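Local atomic coordinates of PTS system, cellobiose-specific IIA component (Bacillus anthracis, PDB entry 3K1S), a protein that probably relays a phosphoryl group to the IIB component of the phosphotransferase system during bacterial uptake of cellobiose. Residues R23-A26 with M27-L30; Q35-M38 with A39-D42; H84-N87 with A88-V91; F98-L101 with Y102-L105. One frame throughout, in Å; residues are numbered along the deposited sequence.

Contact 1 (R23-A26 with M27-L30); sequences RSFA and MEAL
With chi1 at -70°, Glu28 places CG beside its own backbone N, and the chain, extended beyond CG, carries the carboxylate back along the helix to Phe25. OE1 of Glu28 ends 3.3 Å from CD1 of the Phe25 ring, whose plane stands 82° from that of the carboxylate; the approach to the ring is oblique. The same swing carries Glu28 CD past the Ser24 carbonyl, 3.0 Å from Ser24 O. That oxygen is already taken as an acceptor by Glu28 N (2.9 Å), one of four successive i to i+4 backbone bonds in this part of helix 10-34. On another side of the helix, Arg23 CG lies anti to the backbone N (chi1 -175°), and in the conformer described the extended chain brings the guanidinium near the bent side chain of selenomethionine Met27. Met27 CG sits 4.0 Å above the guanidinium plane, displaced toward its rim, and is 4.1 Å from Arg23 NH2. The cationic end has its strongest polar partner in another chain: NH2 forms a salt bridge with Glu93 of the second subunit. Small Ala26 and Ala29 suit the sides facing the other two helices, where they allow close approach. The chemistry thus divides by direction: alanine methyls serve the bundle, Arg23 joins a neighbouring subunit through charge while resting on an apolar chain, and Glu28 keeps its carboxylate at the exposed surface.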
ATOM      1  N   ARG A  23      -8.336  -3.186   7.859  1.00 21.99           N
ATOM      2  CA  ARG A  23      -8.300  -1.889   7.259  0.50 21.85           C
ATOM      3  C   ARG A  23      -9.451  -1.020   7.775  1.00 20.75           C
ATOM      4  O   ARG A  23      -9.251   0.108   8.119  1.00 23.93           O
ATOM      5  CB  ARG A  23      -8.372  -2.015   5.743  0.50 21.36           C
ATOM      6  CG  ARG A  23      -8.215  -0.737   5.022  0.50 25.28           C
ATOM      7  CD  ARG A  23      -8.800  -0.769   3.628  0.50 26.57           C
ATOM      8  NE  ARG A  23      -9.133   0.584   3.221  0.50 32.14           N
ATOM      9  CZ  ARG A  23     -10.335   1.135   3.350  0.50 37.76           C
ATOM     10  NH1 ARG A  23     -11.342   0.432   3.839  0.50 37.26           N
ATOM     11  NH2 ARG A  23     -10.534   2.388   2.986  0.50 35.94           N
ATOM     12  N   SER A  24     -10.630  -1.593   7.865  1.00 20.22           N
ATOM     13  CA  SER A  24     -11.793  -0.892   8.408  1.00 19.97           C
ATOM     14  C   SER A  24     -11.579  -0.398   9.843  1.00 21.07           C
ATOM     15  O   SER A  24     -11.954   0.733  10.176  1.00 23.92           O
ATOM     16  CB  SER A  24     -13.038  -1.778   8.326  1.00 18.96           C
ATOM     17  OG  SER A  24     -13.387  -2.009   6.970  1.00 22.00           O
ATOM     18  N   PHE A  25     -10.977  -1.231  10.689  1.00 19.72           N
ATOM     19  CA  PHE A  25     -10.705  -0.825  12.074  1.00 21.16           C
ATOM     20  C   PHE A  25      -9.727   0.336  12.107  1.00 20.29           C
ATOM     21  O   PHE A  25      -9.924   1.307  12.841  1.00 21.24           O
ATOM     22  CB  PHE A  25     -10.184  -1.993  12.927  1.00 20.48           C
ATOM     23  CG  PHE A  25     -11.264  -2.933  13.422  1.00 20.02           C
ATOM     24  CD1 PHE A  25     -12.408  -2.444  14.045  1.00 20.46           C
ATOM     25  CD2 PHE A  25     -11.113  -4.316  13.291  1.00 20.06           C
ATOM     26  CE1 PHE A  25     -13.395  -3.305  14.519  1.00 20.64           C
ATOM     27  CE2 PHE A  25     -12.089  -5.189  13.760  1.00 22.87           C
ATOM     28  CZ  PHE A  25     -13.237  -4.683  14.378  1.00 26.89           C
ATOM     29  N   ALA A  26      -8.679   0.244  11.294  1.00 20.51           N
ATOM     30  CA  ALA A  26      -7.674   1.300  11.224  1.00 21.29           C
ATOM     31  C   ALA A  26      -8.276   2.635  10.781  1.00 22.12           C
ATOM     32  O   ALA A  26      -7.986   3.669  11.376  1.00 25.14           O
ATOM     33  CB  ALA A  26      -6.517   0.885  10.314  1.00 21.23           C
HETATM   34  N   MSE A  27      -9.118   2.616   9.751  1.00 21.96           N
HETATM   35  CA  MSE A  27      -9.753   3.850   9.275  1.00 26.37           C
HETATM   36  C   MSE A  27     -10.770   4.391  10.291  1.00 26.72           C
HETATM   37  O   MSE A  27     -10.872   5.604  10.488  1.00 27.76           O
HETATM   38  CB  MSE A  27     -10.403   3.658   7.896  1.00 25.33           C
HETATM   39  CG  MSE A  27      -9.420   3.373   6.760  1.00 31.50           C
HETATM   40 SE   MSE A  27      -7.937   4.657   6.550  1.00 45.03          SE
HETATM   41  CE  MSE A  27      -8.971   6.291   6.234  1.00 40.24           C
ATOM     42  N   GLU A  28     -11.512   3.491  10.933  1.00 26.16           N
ATOM     43  CA  GLU A  28     -12.439   3.878  11.998  1.00 25.06           C
ATOM     44  C   GLU A  28     -11.679   4.586  13.119  1.00 23.85           C
ATOM     45  O   GLU A  28     -12.127   5.616  13.631  1.00 23.94           O
ATOM     46  CB  GLU A  28     -13.227   2.664  12.511  1.00 24.56           C
ATOM     47  CG  GLU A  28     -14.250   2.131  11.474  1.00 28.22           C
ATOM     48  CD  GLU A  28     -14.561   0.635  11.593  1.00 29.05           C
ATOM     49  OE1 GLU A  28     -14.058  -0.046  12.517  1.00 30.11           O
ATOM     50  OE2 GLU A  28     -15.317   0.132  10.739  1.00 32.28           O
ATOM     51  N   ALA A  29     -10.511   4.047  13.462  1.00 22.56           N
ATOM     52  CA  ALA A  29      -9.625   4.641  14.464  1.00 22.94           C
ATOM     53  C   ALA A  29      -9.109   6.010  14.023  1.00 24.96           C
ATOM     54  O   ALA A  29      -9.069   6.957  14.820  1.00 26.64           O
ATOM     55  CB  ALA A  29      -8.459   3.709  14.768  1.00 22.63           C
ATOM     56  N   LEU A  30      -8.713   6.107  12.757  1.00 24.77           N
ATOM     57  CA  LEU A  30      -8.256   7.369  12.193  1.00 26.02           C
ATOM     58  C   LEU A  30      -9.367   8.405  12.348  1.00 28.26           C
ATOM     59  O   LEU A  30      -9.134   9.500  12.875  1.00 29.65           O
ATOM     60  CB  LEU A  30      -7.845   7.197  10.725  1.00 24.40           C
ATOM     61  CG  LEU A  30      -7.045   8.316  10.043  1.00 31.05           C
ATOM     62  CD1 LEU A  30      -6.371   7.803   8.784  1.00 27.97           C
ATOM     63  CD2 LEU A  30      -7.922   9.526   9.720  1.00 36.95           C
TER

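Contact 2 (Q35-M38 with A39-D42); sequences QGKM and AEAD
Lys37 and Glu40 meet at the N-terminus of helix 38-67, just after a Schellman motif has ended the preceding helix at Gly36, a glycine that readily accepts the positive phi. Lys37 occupies the N-cap position and is also the centre of an inverse gamma turn, closed by a weak bond from Met38 N to Gly36 O. The two long side chains cross obliquely. Glu40 is bent at chi2 (85°), which turns its carboxylate back across the lysine chain, so that OE1 touches Lys37 CB at 3.4 Å. Lys37 bends in turn at chi3 (77°), laying its CE 3.6 Å from Glu40 CD. Methylene against carboxylate is therefore the main contact, and the charged ends stay beyond salt-bridge range, with Lys37 NZ 4.5 Å from Glu40 OE2; any attraction between them is probably modest at this surface. The side chain of Phe32 on helix 10-34 touches both. Met38, a selenomethionine, starts away from residues 39-42 and packs its flexible apolar chain on Tyr102 and Lys103 of helix 76-108. Asp42, one turn along, sends its OD1 to a salt bridge with Lys103. Beneath these side chains the helix opens with two backbone bonds: Ala41 N donates to Lys37 O at 3.0 Å, and Asp42 N meets Met38 O at 2.8 Å, the straighter of the two.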
ATOM      1  N   GLN A  35     -11.724  13.241  15.458  1.00 33.76           N
ATOM      2  CA  GLN A  35     -12.783  13.868  16.256  1.00 34.64           C
ATOM      3  C   GLN A  35     -12.351  14.102  17.699  1.00 33.55           C
ATOM      4  O   GLN A  35     -13.140  14.572  18.521  1.00 35.04           O
ATOM      5  CB  GLN A  35     -14.047  13.005  16.240  1.00 34.31           C
ATOM      6  CG  GLN A  35     -14.763  12.952  14.905  1.00 33.10           C
ATOM      7  CD  GLN A  35     -15.799  11.845  14.857  1.00 31.91           C
ATOM      8  OE1 GLN A  35     -16.754  11.834  15.638  1.00 29.63           O
ATOM      9  NE2 GLN A  35     -15.614  10.906  13.938  1.00 27.36           N
ATOM     10  N   GLY A  36     -11.100  13.767  18.003  1.00 32.28           N
ATOM     11  CA  GLY A  36     -10.574  13.901  19.352  1.00 31.93           C
ATOM     12  C   GLY A  36     -11.009  12.767  20.260  1.00 32.40           C
ATOM     13  O   GLY A  36     -10.844  12.849  21.479  1.00 33.04           O
ATOM     14  N   LYS A  37     -11.559  11.710  19.661  1.00 30.41           N
ATOM     15  CA  LYS A  37     -11.996  10.521  20.390  1.00 29.82           C
ATOM     16  C   LYS A  37     -10.841   9.530  20.484  1.00 29.37           C
ATOM     17  O   LYS A  37     -10.815   8.501  19.795  1.00 30.02           O
ATOM     18  CB  LYS A  37     -13.212   9.891  19.700  1.00 29.80           C
ATOM     19  CG  LYS A  37     -14.513  10.705  19.845  1.00 32.40           C
ATOM     20  CD  LYS A  37     -15.703  10.007  19.184  1.00 36.74           C
ATOM     21  CE  LYS A  37     -16.231   8.857  20.034  1.00 39.45           C
ATOM     22  NZ  LYS A  37     -17.447   8.226  19.451  1.00 32.67           N
HETATM   23  N   MSE A  38      -9.882   9.857  21.344  1.00 29.85           N
HETATM   24  CA  MSE A  38      -8.589   9.173  21.387  1.00 30.07           C
HETATM   25  C   MSE A  38      -8.643   7.758  21.962  1.00 29.46           C
HETATM   26  O   MSE A  38      -7.964   6.858  21.466  1.00 30.40           O
HETATM   27  CB  MSE A  38      -7.557  10.032  22.141  1.00 33.94           C
HETATM   28  CG  MSE A  38      -7.284  11.393  21.491  1.00 34.77           C
HETATM   29 SE   MSE A  38      -6.993  11.316  19.538  1.00 55.93          SE
HETATM   30  CE  MSE A  38      -6.737  13.228  19.227  1.00 48.02           C
ATOM     31  N   ALA A  39      -9.453   7.568  23.000  1.00 31.79           N
ATOM     32  CA  ALA A  39      -9.619   6.263  23.636  1.00 31.86           C
ATOM     33  C   ALA A  39     -10.295   5.261  22.702  1.00 30.55           C
ATOM     34  O   ALA A  39      -9.942   4.081  22.697  1.00 29.31           O
ATOM     35  CB  ALA A  39     -10.409   6.399  24.933  1.00 32.30           C
ATOM     36  N   GLU A  40     -11.267   5.743  21.927  1.00 29.26           N
ATOM     37  CA  GLU A  40     -11.960   4.933  20.933  1.00 28.38           C
ATOM     38  C   GLU A  40     -11.023   4.604  19.765  1.00 27.61           C
ATOM     39  O   GLU A  40     -11.095   3.518  19.183  1.00 28.63           O
ATOM     40  CB  GLU A  40     -13.220   5.655  20.432  1.00 29.84           C
ATOM     41  CG  GLU A  40     -14.367   5.764  21.461  1.00 33.54           C
ATOM     42  CD  GLU A  40     -14.256   6.963  22.415  1.00 37.53           C
ATOM     43  OE1 GLU A  40     -13.270   7.734  22.354  1.00 36.94           O
ATOM     44  OE2 GLU A  40     -15.179   7.139  23.237  1.00 47.69           O
ATOM     45  N   ALA A  41     -10.154   5.554  19.426  1.00 26.79           N
ATOM     46  CA  ALA A  41      -9.118   5.347  18.417  1.00 27.30           C
ATOM     47  C   ALA A  41      -8.114   4.290  18.875  1.00 27.06           C
ATOM     48  O   ALA A  41      -7.835   3.338  18.151  1.00 26.86           O
ATOM     49  CB  ALA A  41      -8.403   6.656  18.112  1.00 27.65           C
ATOM     50  N   ASP A  42      -7.575   4.460  20.080  1.00 28.76           N
ATOM     51  CA  ASP A  42      -6.634   3.486  20.633  1.00 30.43           C
ATOM     52  C   ASP A  42      -7.207   2.066  20.612  1.00 30.57           C
ATOM     53  O   ASP A  42      -6.520   1.125  20.215  1.00 29.52           O
ATOM     54  CB  ASP A  42      -6.201   3.879  22.053  1.00 30.80           C
ATOM     55  CG  ASP A  42      -5.306   5.116  22.080  1.00 33.85           C
ATOM     56  OD1 ASP A  42      -4.803   5.537  21.015  1.00 39.96           O
ATOM     57  OD2 ASP A  42      -5.100   5.672  23.179  1.00 42.42           O
TER

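Contact 3 (H84-N87 with A88-V91); sequences HLMN and AITV
Met86 and Ile89 touch on helix 76-108, the last helix of an up-and-down three-helix bundle, in a stretch of about two turns that serves both the core of the subunit and its seams with the two other copies in the trimer. The backbone interactions are the regular i to i+4 series: Ala88, Ile89, Thr90 and Val91 donate in order to His84, Leu85, Met86 and Asn87, the bond from Ile89 N to Leu85 O being the longest at 3.2 Å. Apolar contacts gather round Ile89. Its CG1 lies beside the backbone N (chi1 -69°), sending CD1 back along the helix to lie 4.1 Å from SE of selenomethionine Met86 and 4.4 Å from Leu85 CG. Branched Ile89 can in this way touch two neighbours at once, while Leu85 also packs on Ala55 and Gln59 of helix 38-67, and the small Ala88 lets helix 10-34 come close at Ala22. Polar groups look across the subunit boundaries. Asn87 OD1 is hydrogen-bonded to Thr90 OG1 of the second subunit, and, in the equivalent pair at the other boundary, Thr90 OG1 meets Asn87 and Arg23 of the third. These bonds satisfy polar ends that are buried between the subunits. Asn87 also has an apolar neighbour within its own helix: CG2 of Val91 lies beside its amide, 3.9 Å from both OD1 and ND2.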
ATOM      1  N   HIS A  84      -4.670  -7.027  -0.438  1.00 23.90           N
ATOM      2  CA  HIS A  84      -5.469  -6.570   0.702  1.00 23.83           C
ATOM      3  C   HIS A  84      -4.770  -6.770   2.044  1.00 22.16           C
ATOM      4  O   HIS A  84      -4.815  -5.885   2.895  1.00 24.51           O
ATOM      5  CB  HIS A  84      -6.861  -7.210   0.712  1.00 19.51           C
ATOM      6  CG  HIS A  84      -7.840  -6.525  -0.184  1.00 27.78           C
ATOM      7  ND1 HIS A  84      -8.203  -5.205  -0.020  1.00 31.32           N
ATOM      8  CD2 HIS A  84      -8.530  -6.973  -1.261  1.00 34.26           C
ATOM      9  CE1 HIS A  84      -9.073  -4.868  -0.955  1.00 34.49           C
ATOM     10  NE2 HIS A  84      -9.288  -5.922  -1.723  1.00 36.60           N
ATOM     11  N   LEU A  85      -4.121  -7.920   2.232  1.00 24.76           N
ATOM     12  CA  LEU A  85      -3.423  -8.207   3.490  1.00 22.93           C
ATOM     13  C   LEU A  85      -2.294  -7.215   3.714  1.00 22.94           C
ATOM     14  O   LEU A  85      -2.215  -6.584   4.770  1.00 22.53           O
ATOM     15  CB  LEU A  85      -2.883  -9.637   3.523  1.00 26.51           C
ATOM     16  CG  LEU A  85      -1.979 -10.004   4.716  1.00 28.53           C
ATOM     17  CD1 LEU A  85      -2.743  -9.944   6.029  1.00 32.93           C
ATOM     18  CD2 LEU A  85      -1.361 -11.371   4.531  1.00 29.41           C
HETATM   19  N   MSE A  86      -1.426  -7.083   2.714  1.00 20.58           N
HETATM   20  CA  MSE A  86      -0.321  -6.131   2.765  1.00 23.57           C
HETATM   21  C   MSE A  86      -0.798  -4.676   2.856  1.00 23.18           C
HETATM   22  O   MSE A  86      -0.161  -3.858   3.524  1.00 23.67           O
HETATM   23  CB  MSE A  86       0.635  -6.331   1.577  1.00 23.81           C
HETATM   24  CG  MSE A  86       1.422  -7.636   1.659  1.00 31.99           C
HETATM   25 SE   MSE A  86       2.594  -7.732   3.242  1.00 48.30          SE
HETATM   26  CE  MSE A  86       4.070  -6.630   2.576  1.00 30.09           C
ATOM     27  N   ASN A  87      -1.914  -4.366   2.198  1.00 22.37           N
ATOM     28  CA  ASN A  87      -2.532  -3.041   2.294  1.00 23.22           C
ATOM     29  C   ASN A  87      -3.036  -2.700   3.700  1.00 23.98           C
ATOM     30  O   ASN A  87      -2.837  -1.583   4.183  1.00 25.55           O
ATOM     31  CB  ASN A  87      -3.684  -2.886   1.292  1.00 22.19           C
ATOM     32  CG  ASN A  87      -4.184  -1.457   1.216  1.00 20.02           C
ATOM     33  OD1 ASN A  87      -3.411  -0.538   0.961  1.00 26.90           O
ATOM     34  ND2 ASN A  87      -5.475  -1.261   1.460  1.00 20.60           N
ATOM     35  N   ALA A  88      -3.694  -3.663   4.340  1.00 24.18           N
ATOM     36  CA  ALA A  88      -4.188  -3.504   5.712  1.00 22.01           C
ATOM     37  C   ALA A  88      -3.047  -3.188   6.672  1.00 22.84           C
ATOM     38  O   ALA A  88      -3.164  -2.316   7.532  1.00 25.12           O
ATOM     39  CB  ALA A  88      -4.929  -4.765   6.154  1.00 21.21           C
ATOM     40  N   ILE A  89      -1.937  -3.900   6.514  1.00 22.78           N
ATOM     41  CA  ILE A  89      -0.743  -3.675   7.322  1.00 21.16           C
ATOM     42  C   ILE A  89      -0.223  -2.242   7.117  1.00 21.85           C
ATOM     43  O   ILE A  89       0.122  -1.554   8.079  1.00 21.75           O
ATOM     44  CB  ILE A  89       0.351  -4.742   7.001  1.00 20.00           C
ATOM     45  CG1 ILE A  89      -0.092  -6.124   7.501  1.00 20.99           C
ATOM     46  CG2 ILE A  89       1.691  -4.366   7.603  1.00 20.50           C
ATOM     47  CD1 ILE A  89       0.688  -7.312   6.903  1.00 19.37           C
ATOM     48  N   THR A  90      -0.178  -1.797   5.864  1.00 21.92           N
ATOM     49  CA  THR A  90       0.293  -0.448   5.553  1.00 22.25           C
ATOM     50  C   THR A  90      -0.642   0.616   6.119  1.00 21.94           C
ATOM     51  O   THR A  90      -0.183   1.590   6.712  1.00 23.73           O
ATOM     52  CB  THR A  90       0.498  -0.251   4.034  1.00 21.50           C
ATOM     53  OG1 THR A  90       1.598  -1.062   3.607  1.00 23.40           O
ATOM     54  CG2 THR A  90       0.800   1.208   3.704  1.00 20.91           C
ATOM     55  N   VAL A  91      -1.946   0.419   5.943  1.00 21.48           N
ATOM     56  CA  VAL A  91      -2.947   1.371   6.434  1.00 21.96           C
ATOM     57  C   VAL A  91      -2.930   1.481   7.964  1.00 22.40           C
ATOM     58  O   VAL A  91      -2.983   2.580   8.507  1.00 22.34           O
ATOM     59  CB  VAL A  91      -4.367   1.035   5.905  1.00 22.77           C
ATOM     60  CG1 VAL A  91      -5.409   1.962   6.500  1.00 22.45           C
ATOM     61  CG2 VAL A  91      -4.396   1.131   4.378  1.00 21.20           C
TER

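Contact 4 (F98-L101 with Y102-L105); sequences FIDL and YKKL. With NA (sodium ion), chain J.
From Phe98 to Leu105 the chain is regular helix, with Tyr102, Lys103, Lys104 and Leu105 each donating a backbone N-H to the carbonyl four residues earlier. The Tyr102 ring runs past Phe98, its CD2 3.1 Å from Phe98 O, a path set by CG lying beside the backbone N (chi1 -83°). Its hydroxyl OH binds a sodium ion at 2.2 Å; the ion lies in the ring plane, at its edge, and is shared with the Glu97 carbonyl of the second subunit. Lys103 extends alongside Ile99, its CE 4.1 Å from Ile99 CG2, its methylenes lying along the isoleucine while NZ keeps its salt bridge to Asp42. A water links that ammonium to Asp100, donating to Asp100 OD1 at 2.8 Å and accepting from Lys103 NZ at a distance that is short and imprecise. Asp100 OD2 has a stronger partner, Lys34 of the third subunit. Leu101 CD1 and Leu105 CG, 4.4 Å apart, form an apolar strip suited to the centre of the assembly. Phe98 and Leu101 meet their own copies in both other subunits, as expected for a homotrimeric lactose/cellobiose IIA protein whose C-terminal helices pack together.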
ATOM      1  N   PHE A  98      -1.157   8.997  11.734  1.00 25.78           N
ATOM      2  CA  PHE A  98      -2.180  10.045  11.727  1.00 27.02           C
ATOM      3  C   PHE A  98      -2.705  10.311  13.133  1.00 27.21           C
ATOM      4  O   PHE A  98      -2.883  11.466  13.533  1.00 30.36           O
ATOM      5  CB  PHE A  98      -3.339   9.690  10.799  1.00 25.52           C
ATOM      6  CG  PHE A  98      -3.045   9.933   9.355  1.00 27.61           C
ATOM      7  CD1 PHE A  98      -3.015  11.228   8.848  1.00 29.26           C
ATOM      8  CD2 PHE A  98      -2.794   8.870   8.496  1.00 24.56           C
ATOM      9  CE1 PHE A  98      -2.735  11.457   7.508  1.00 31.70           C
ATOM     10  CE2 PHE A  98      -2.515   9.094   7.154  1.00 26.80           C
ATOM     11  CZ  PHE A  98      -2.487  10.386   6.659  1.00 25.54           C
ATOM     12  N   ILE A  99      -2.948   9.232  13.873  1.00 26.29           N
ATOM     13  CA  ILE A  99      -3.479   9.324  15.227  1.00 28.28           C
ATOM     14  C   ILE A  99      -2.519  10.086  16.144  1.00 29.95           C
ATOM     15  O   ILE A  99      -2.946  10.954  16.912  1.00 28.83           O
ATOM     16  CB  ILE A  99      -3.813   7.924  15.793  1.00 30.41           C
ATOM     17  CG1 ILE A  99      -4.882   7.251  14.917  1.00 30.62           C
ATOM     18  CG2 ILE A  99      -4.279   8.021  17.247  1.00 26.61           C
ATOM     19  CD1 ILE A  99      -4.962   5.749  15.067  1.00 30.41           C
ATOM     20  N   ASP A 100      -1.226   9.776  16.046  1.00 30.02           N
ATOM     21  CA  ASP A 100      -0.218  10.458  16.861  1.00 32.98           C
ATOM     22  C   ASP A 100      -0.149  11.932  16.511  1.00 33.82           C
ATOM     23  O   ASP A 100      -0.004  12.781  17.392  1.00 36.55           O
ATOM     24  CB  ASP A 100       1.159   9.803  16.719  1.00 33.88           C
ATOM     25  CG  ASP A 100       1.536   8.962  17.929  1.00 44.28           C
ATOM     26  OD1 ASP A 100       0.665   8.717  18.796  1.00 52.56           O
ATOM     27  OD2 ASP A 100       2.712   8.553  18.025  1.00 54.09           O
ATOM     28  N   LEU A 101      -0.281  12.229  15.222  1.00 32.71           N
ATOM     29  CA  LEU A 101      -0.270  13.599  14.740  1.00 32.62           C
ATOM     30  C   LEU A 101      -1.482  14.376  15.254  1.00 32.45           C
ATOM     31  O   LEU A 101      -1.367  15.553  15.597  1.00 36.26           O
ATOM     32  CB  LEU A 101      -0.183  13.631  13.207  1.00 32.56           C
ATOM     33  CG  LEU A 101      -0.125  14.981  12.483  1.00 34.55           C
ATOM     34  CD1 LEU A 101       0.943  15.899  13.064  1.00 42.77           C
ATOM     35  CD2 LEU A 101       0.120  14.756  10.998  1.00 44.70           C
ATOM     36  N   TYR A 102      -2.638  13.724  15.319  1.00 31.43           N
ATOM     37  CA  TYR A 102      -3.825  14.366  15.899  1.00 33.15           C
ATOM     38  C   TYR A 102      -3.702  14.606  17.401  1.00 33.93           C
ATOM     39  O   TYR A 102      -4.215  15.606  17.912  1.00 35.04           O
ATOM     40  CB  TYR A 102      -5.110  13.598  15.568  1.00 31.86           C
ATOM     41  CG  TYR A 102      -5.658  13.935  14.201  1.00 32.53           C
ATOM     42  CD1 TYR A 102      -6.233  15.179  13.953  1.00 36.39           C
ATOM     43  CD2 TYR A 102      -5.596  13.016  13.152  1.00 31.60           C
ATOM     44  CE1 TYR A 102      -6.734  15.504  12.698  1.00 37.62           C
ATOM     45  CE2 TYR A 102      -6.095  13.333  11.888  1.00 28.38           C
ATOM     46  CZ  TYR A 102      -6.660  14.581  11.672  1.00 30.30           C
ATOM     47  OH  TYR A 102      -7.163  14.916  10.436  1.00 41.65           O
ATOM     48  N   LYS A 103      -3.021  13.698  18.102  1.00 34.20           N
ATOM     49  CA  LYS A 103      -2.743  13.880  19.532  1.00 38.09           C
ATOM     50  C   LYS A 103      -1.820  15.068  19.777  1.00 41.65           C
ATOM     51  O   LYS A 103      -2.018  15.822  20.733  1.00 44.92           O
ATOM     52  CB  LYS A 103      -2.172  12.609  20.165  1.00 35.81           C
ATOM     53  CG  LYS A 103      -3.230  11.551  20.446  1.00 34.31           C
ATOM     54  CD  LYS A 103      -2.628  10.237  20.911  1.00 33.93           C
ATOM     55  CE  LYS A 103      -3.728   9.206  21.112  1.00 35.15           C
ATOM     56  NZ  LYS A 103      -3.219   7.809  21.155  1.00 35.01           N
ATOM     57  N   LYS A 104      -0.824  15.237  18.908  1.00 44.40           N
ATOM     58  CA  LYS A 104       0.111  16.360  19.016  1.00 48.83           C
ATOM     59  C   LYS A 104      -0.598  17.689  18.778  1.00 51.41           C
ATOM     60  O   LYS A 104      -0.337  18.672  19.472  1.00 51.78           O
ATOM     61  CB  LYS A 104       1.279  16.211  18.034  1.00 48.58           C
ATOM     62  CG  LYS A 104       2.459  17.123  18.354  1.00 49.24           C
ATOM     63  CD  LYS A 104       3.293  17.449  17.122  1.00 46.58           C
ATOM     64  CE  LYS A 104       4.703  17.909  17.499  1.00 47.70           C
ATOM     65  NZ  LYS A 104       4.729  19.001  18.522  1.00 46.06           N
ATOM     66  N   LEU A 105      -1.493  17.710  17.792  1.00 53.38           N
ATOM     67  CA  LEU A 105      -2.235  18.921  17.450  1.00 57.08           C
ATOM     68  C   LEU A 105      -3.193  19.355  18.562  1.00 61.20           C
ATOM     69  O   LEU A 105      -3.479  20.544  18.705  1.00 63.23           O
ATOM     70  CB  LEU A 105      -2.972  18.749  16.123  1.00 55.08           C
ATOM     71  CG  LEU A 105      -2.102  18.502  14.884  1.00 54.09           C
ATOM     72  CD1 LEU A 105      -2.969  18.252  13.661  1.00 52.06           C
ATOM     73  CD2 LEU A 105      -1.137  19.659  14.629  1.00 54.97           C
TER
HETATM   74 NA    NA J 107      -6.621  14.045   8.515  1.00 48.21          NA
HETATM   75  O   HOH W   1      -1.295   6.995  19.711  1.00 39.47           O

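In the fold
All four contacts are local turns in series along the chain, so none nests in or crosses another and none closes a long loop. Contact 1 lies midway along helix 10-34; contact 2 follows where the chain reverses into helix 38-67, and the two touch where Ala41 CB packs on Ala29 O at 3.4 Å. Contacts 3 and 4 share helix 76-108, their centres about 21 Å apart. Contact 1 bridges them laterally, through Met27 SE on Val91 CG1 (3.7 Å) and Leu30 CD1 on Phe98 CD2 (3.7 Å). Contacts 2 and 4 join the start of the second helix to the far end of the third. Contacts 1, 3 and 4 also face the second subunit.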